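Local coordinates for endoglucanase (Thermotoga maritima, PDB 1VHO), which probably acts as a metal-dependent aminopeptidase of the M42 family, with two divalent metal cations per subunit, at residues A222-D227 / S299-P304; P246-G251 / V271-E276. One frame throughout, in Å; residues are numbered along the deposited sequence.

Interaction 1 of 2, residues A222-D227 / S299-P304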
loop_
_atom_site.group_PDB
_atom_site.type_symbol
_atom_site.label_atom_id
_atom_site.label_comp_id
_atom_site.label_asym_id
_atom_site.label_seq_id
_atom_site.Cartn_x
_atom_site.Cartn_y
_atom_site.Cartn_z
ATOM N N ALA A 222 -3.779 -21.341 2.233
ATOM C CA ALA A 222 -4.168 -20.536 1.072
ATOM C C ALA A 222 -3.774 -19.067 1.347
ATOM O O ALA A 222 -3.733 -18.674 2.506
ATOM C CB ALA A 222 -5.624 -20.629 0.714
ATOM N N ALA A 223 -3.324 -18.381 0.293
ATOM C CA ALA A 223 -2.902 -16.987 0.527
ATOM C C ALA A 223 -3.537 -16.077 -0.523
ATOM O O ALA A 223 -3.643 -16.472 -1.680
ATOM C CB ALA A 223 -1.389 -16.891 0.397
ATOM N N ILE A 224 -3.944 -14.895 -0.084
ATOM C CA ILE A 224 -4.508 -13.929 -1.044
ATOM C C ILE A 224 -3.618 -12.671 -0.923
ATOM O O ILE A 224 -3.534 -12.095 0.154
ATOM C CB ILE A 224 -5.977 -13.646 -0.796
ATOM C CG1 ILE A 224 -6.785 -14.986 -0.711
ATOM C CG2 ILE A 224 -6.526 -12.754 -1.918
ATOM C CD1 ILE A 224 -8.322 -14.700 -0.694
ATOM N N VAL A 225 -2.961 -12.306 -2.004
ATOM C CA VAL A 225 -2.059 -11.153 -2.013
ATOM C C VAL A 225 -2.817 -9.967 -2.591
ATOM O O VAL A 225 -3.431 -10.096 -3.634
ATOM C CB VAL A 225 -0.797 -11.413 -2.866
ATOM C CG1 VAL A 225 0.029 -10.164 -3.092
ATOM C CG2 VAL A 225 0.043 -12.515 -2.230
HETATM N N MSE A 226 -2.701 -8.811 -1.933
HETATM C CA MSE A 226 -3.405 -7.630 -2.402
HETATM C C MSE A 226 -2.492 -6.813 -3.323
HETATM O O MSE A 226 -1.312 -6.647 -2.998
HETATM C CB MSE A 226 -3.698 -6.711 -1.199
HETATM C CG MSE A 226 -4.558 -7.269 -0.098
HETATM SE SE MSE A 226 -6.371 -7.426 -0.709
HETATM C CE MSE A 226 -6.344 -9.229 -1.355
ATOM N N ASP A 227 -3.104 -6.142 -4.279
ATOM C CA ASP A 227 -2.319 -5.258 -5.140
ATOM C C ASP A 227 -3.301 -4.208 -5.671
ATOM O O ASP A 227 -4.447 -4.148 -5.205
ATOM C CB ASP A 227 -1.680 -6.031 -6.290
ATOM C CG ASP A 227 -0.390 -5.404 -6.797
ATOM O OD1 ASP A 227 -0.114 -4.202 -6.574
ATOM O OD2 ASP A 227 0.398 -6.128 -7.440
ATOM N N SER A 299 -3.766 -16.538 -4.632
ATOM C CA SER A 299 -4.632 -15.733 -5.464
ATOM C C SER A 299 -4.155 -14.271 -5.391
ATOM O O SER A 299 -3.718 -13.855 -4.309
ATOM C CB SER A 299 -6.089 -15.815 -4.983
ATOM O OG SER A 299 -6.864 -14.841 -5.696
ATOM N N LEU A 300 -4.231 -13.534 -6.480
ATOM C CA LEU A 300 -3.893 -12.120 -6.524
ATOM C C LEU A 300 -5.188 -11.348 -6.781
ATOM O O LEU A 300 -5.937 -11.667 -7.705
ATOM C CB LEU A 300 -2.923 -11.785 -7.651
ATOM C CG LEU A 300 -2.602 -10.261 -7.803
ATOM C CD1 LEU A 300 -1.623 -9.912 -6.674
ATOM C CD2 LEU A 300 -1.980 -10.067 -9.170
ATOM N N ILE A 301 -5.543 -10.415 -5.898
ATOM C CA ILE A 301 -6.760 -9.624 -6.070
ATOM C C ILE A 301 -6.362 -8.148 -5.911
ATOM O O ILE A 301 -5.720 -7.816 -4.910
ATOM C CB ILE A 301 -7.907 -9.996 -5.138
ATOM C CG1 ILE A 301 -8.223 -11.507 -5.218
ATOM C CG2 ILE A 301 -9.184 -9.232 -5.512
ATOM C CD1 ILE A 301 -9.197 -12.025 -4.224
ATOM N N SER A 302 -6.821 -7.317 -6.811
ATOM C CA SER A 302 -6.448 -5.928 -6.862
ATOM C C SER A 302 -7.582 -4.931 -6.783
ATOM O O SER A 302 -8.694 -5.183 -7.244
ATOM C CB SER A 302 -5.713 -5.633 -8.217
ATOM O OG SER A 302 -4.487 -6.389 -8.246
ATOM N N ILE A 303 -7.224 -3.759 -6.219
ATOM C CA ILE A 303 -8.168 -2.635 -6.151
ATOM C C ILE A 303 -7.890 -1.701 -7.341
ATOM O O ILE A 303 -6.719 -1.341 -7.579
ATOM C CB ILE A 303 -7.921 -1.884 -4.825
ATOM C CG1 ILE A 303 -8.445 -2.697 -3.628
ATOM C CG2 ILE A 303 -8.608 -0.504 -4.862
ATOM C CD1 ILE A 303 -9.932 -3.011 -3.621
ATOM N N PRO A 304 -8.889 -1.323 -8.124
ATOM C CA PRO A 304 -8.713 -0.415 -9.252
ATOM C C PRO A 304 -8.211 0.938 -8.715
ATOM O O PRO A 304 -8.730 1.421 -7.702
ATOM C CB PRO A 304 -10.121 -0.180 -9.818
ATOM C CG PRO A 304 -10.846 -1.462 -9.396
ATOM C CD PRO A 304 -10.316 -1.710 -7.985
#

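Interaction 2 of 2, residues P246-G251 / V271-E276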
loop_
_atom_site.group_PDB
_atom_site.type_symbol
_atom_site.label_atom_id
_atom_site.label_comp_id
_atom_site.label_asym_id
_atom_site.label_seq_id
_atom_site.Cartn_x
_atom_site.Cartn_y
_atom_site.Cartn_z
ATOM N N PRO A 246 -13.394 -5.364 -7.195
ATOM C CA PRO A 246 -12.044 -5.840 -7.093
ATOM C C PRO A 246 -11.717 -6.684 -8.339
ATOM O O PRO A 246 -12.626 -7.221 -9.004
ATOM C CB PRO A 246 -11.958 -6.638 -5.822
ATOM C CG PRO A 246 -13.366 -7.002 -5.492
ATOM C CD PRO A 246 -14.251 -5.956 -6.117
ATOM N N VAL A 247 -10.444 -6.661 -8.662
ATOM C CA VAL A 247 -9.960 -7.290 -9.886
ATOM C C VAL A 247 -9.207 -8.579 -9.633
ATOM O O VAL A 247 -8.146 -8.653 -8.993
ATOM C CB VAL A 247 -9.010 -6.319 -10.629
ATOM C CG1 VAL A 247 -8.656 -6.904 -12.009
ATOM C CG2 VAL A 247 -9.631 -4.932 -10.776
ATOM N N ILE A 248 -9.813 -9.676 -10.142
ATOM C CA ILE A 248 -9.205 -10.978 -9.944
ATOM C C ILE A 248 -8.049 -11.178 -10.923
ATOM O O ILE A 248 -8.325 -11.074 -12.133
ATOM C CB ILE A 248 -10.277 -12.085 -10.276
ATOM C CG1 ILE A 248 -11.471 -11.919 -9.320
ATOM C CG2 ILE A 248 -9.619 -13.448 -10.183
ATOM C CD1 ILE A 248 -11.031 -11.979 -7.849
ATOM N N GLY A 249 -6.866 -11.455 -10.440
ATOM C CA GLY A 249 -5.699 -11.746 -11.277
ATOM C C GLY A 249 -5.843 -13.184 -11.802
ATOM O O GLY A 249 -6.141 -14.129 -11.065
ATOM N N LEU A 250 -5.557 -13.363 -13.110
ATOM C CA LEU A 250 -5.686 -14.720 -13.671
ATOM C C LEU A 250 -4.378 -15.172 -14.306
ATOM O O LEU A 250 -4.391 -15.953 -15.273
ATOM C CB LEU A 250 -6.812 -14.697 -14.729
ATOM C CG LEU A 250 -8.207 -14.439 -14.168
ATOM C CD1 LEU A 250 -9.216 -14.111 -15.257
ATOM C CD2 LEU A 250 -8.667 -15.638 -13.333
ATOM N N GLY A 251 -3.261 -14.653 -13.814
ATOM C CA GLY A 251 -1.947 -14.987 -14.354
ATOM C C GLY A 251 -1.535 -16.424 -14.110
ATOM O O GLY A 251 -2.094 -17.201 -13.327
ATOM N N VAL A 271 -21.076 -10.155 -5.079
ATOM C CA VAL A 271 -19.909 -9.279 -5.066
ATOM C C VAL A 271 -19.506 -9.097 -6.560
ATOM O O VAL A 271 -19.115 -10.098 -7.126
ATOM C CB VAL A 271 -18.710 -9.811 -4.291
ATOM C CG1 VAL A 271 -17.574 -8.756 -4.387
ATOM C CG2 VAL A 271 -18.999 -9.989 -2.785
ATOM N N SER A 272 -19.633 -7.878 -7.068
ATOM C CA SER A 272 -19.278 -7.605 -8.463
ATOM C C SER A 272 -17.765 -7.677 -8.603
ATOM O O SER A 272 -17.060 -7.077 -7.760
ATOM C CB SER A 272 -19.801 -6.236 -8.899
ATOM O OG SER A 272 -21.245 -6.303 -8.927
ATOM N N LEU A 273 -17.261 -8.291 -9.632
ATOM C CA LEU A 273 -15.806 -8.439 -9.789
ATOM C C LEU A 273 -15.371 -8.035 -11.191
ATOM O O LEU A 273 -16.195 -7.995 -12.115
ATOM C CB LEU A 273 -15.430 -9.932 -9.645
ATOM C CG LEU A 273 -15.626 -10.605 -8.266
ATOM C CD1 LEU A 273 -15.289 -12.084 -8.349
ATOM C CD2 LEU A 273 -14.757 -9.929 -7.198
ATOM N N GLN A 274 -14.073 -7.768 -11.320
ATOM C CA GLN A 274 -13.514 -7.479 -12.650
ATOM C C GLN A 274 -12.368 -8.471 -12.789
ATOM O O GLN A 274 -12.121 -9.197 -11.808
ATOM C CB GLN A 274 -12.981 -6.035 -12.698
ATOM C CG GLN A 274 -14.085 -5.006 -12.628
ATOM C CD GLN A 274 -13.620 -3.581 -12.711
ATOM O OE1 GLN A 274 -13.611 -3.033 -13.806
ATOM N NE2 GLN A 274 -13.269 -2.915 -11.586
ATOM N N GLU A 275 -11.690 -8.567 -13.945
ATOM C CA GLU A 275 -10.597 -9.505 -13.999
ATOM C C GLU A 275 -9.491 -8.968 -14.914
ATOM O O GLU A 275 -9.701 -8.015 -15.647
ATOM C CB GLU A 275 -11.053 -10.893 -14.416
ATOM C CG GLU A 275 -11.284 -11.074 -15.890
ATOM C CD GLU A 275 -12.389 -10.246 -16.476
ATOM O OE1 GLU A 275 -12.094 -9.380 -17.318
ATOM O OE2 GLU A 275 -13.567 -10.456 -16.116
ATOM N N GLU A 276 -8.317 -9.552 -14.796
ATOM C CA GLU A 276 -7.194 -9.129 -15.653
ATOM C C GLU A 276 -6.366 -10.366 -15.949
ATOM O O GLU A 276 -6.256 -11.265 -15.111
ATOM C CB GLU A 276 -6.417 -8.000 -14.988
ATOM C CG GLU A 276 -5.657 -8.393 -13.726
ATOM C CD GLU A 276 -5.081 -7.156 -13.014
ATOM O OE1 GLU A 276 -4.937 -6.080 -13.640
ATOM O OE2 GLU A 276 -4.831 -7.239 -11.811
HETATM O O HOH W 1 -5.445 -8.578 -9.678
#

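Interaction 1 of 2, residues A222-D227 / S299-P304
The flat carbonyl of V225 is met on its face by L300 and at its end by I301. L300 CD1 sits above the carbonyl plane, 3.5 Å from V225 O, while I301 N donates to the same oxygen almost along the C=O axis, at 3.1 Å. The carbonyl of D227 is approached less squarely: I303 N reaches D227 O at 3.0 Å, tilted 26° from its plane. S299 N bonds A223 O, V225 N bonds S299 O and D227 N bonds I301 O, the alternation of parallel strands, with I224 beside S299 and D227 beside S302.

Side chains part to two faces. On one, I224 CG2, anti to the backbone N, meets I301 CD1 at 3.6 Å, and the bent chain of selenomethionine M226 brings CE beside I301. On the other, L300 CD1 touches both V225 CG1 and D227 CB, and S302 OG comes to 3.4 Å from D227 CB. The D227 carboxylate, predicted to bind the first zinc ion, also pairs through OD1 with R281, which probably helps orient it.

These are inner strands of the mixed sheet: strand 61-67 flanks 222-229, helices 171-187 and 317-333 cover the M226 face, and F288 packs on V225 and L300.

Interaction 2 of 2, residues P246-G251 / V271-E276
A single water ties V247 to E276, donating to both: to E276 OE2 at 2.6 Å and to V247 O at 2.8 Å. E276 CG lies between the backbone N and the carbonyl carbon (chi1 68°), and the chain runs extended from there to the carboxylate. Its other oxygen, OE1, is hydrogen-bonded to T229 OG1, so both ends of the buried carboxylate have a partner. Across its flank lies V247, whose CG1, anti to its own backbone N, touches E276 CD at 3.7 Å, the two side chains crossing at about a right angle. An alanine in place of E276 would probably leave T229 OG1 without this partner and the water held by V247 O but not by a carboxylate, and open a gap beside V247 CG1.

The backbones of 247-249 and 274-276 pair in parallel over three residues. Q274 N donates to P246 O at 2.8 Å, and I248 N returns to Q274 O from above the carbonyl plane, 37° out of it. E276 N then bonds I248 O, and L250 N closes the series on E276 O. Apolar contacts extend the seam on the face opposite E276 and V247, that of I248 and E275: the P246 ring meets L273 CD2 through CG at 3.7 Å, I248 CG1 reaches L273 CD1 at 3.9 Å, and L250 CD1 lies against E275 CG. Q274 takes its amide to the other face, where NE2 bonds the carbonyls of E241 and G245.

The two strands are the ends of a beta-alpha-beta unit whose helix, 256-268, packs on I248, L250 and L273. Strand 274-276 is the outermost of the mixed sheet on this side within this chain, strand 297-304 runs antiparallel beyond 247-249, and helix 317-333 backs P246 and L273.

Overall arrangement
Strand 297-304 joins the contacts: it pairs in parallel with 222-229 in interaction 1 and antiparallel with 247-249 of interaction 2; with 274-276 paired on 247-249, the strands of all four segments lie in one sheet, the contact centres 9 Å apart. The seam between them is probably hydrogen-bonded, S302 O to V247 N at 2.7 Å and L300 O to G249 N at 2.9 Å. Both contacts approach the predicted metal site. The D227 side chain is about 6 Å from those of H67 and D172, also predicted ligands, and the E276 side chain is about 6 Å from that of D227. A cacodylate ion, probably from crystallisation, sits about 5 Å from the V225 side chain.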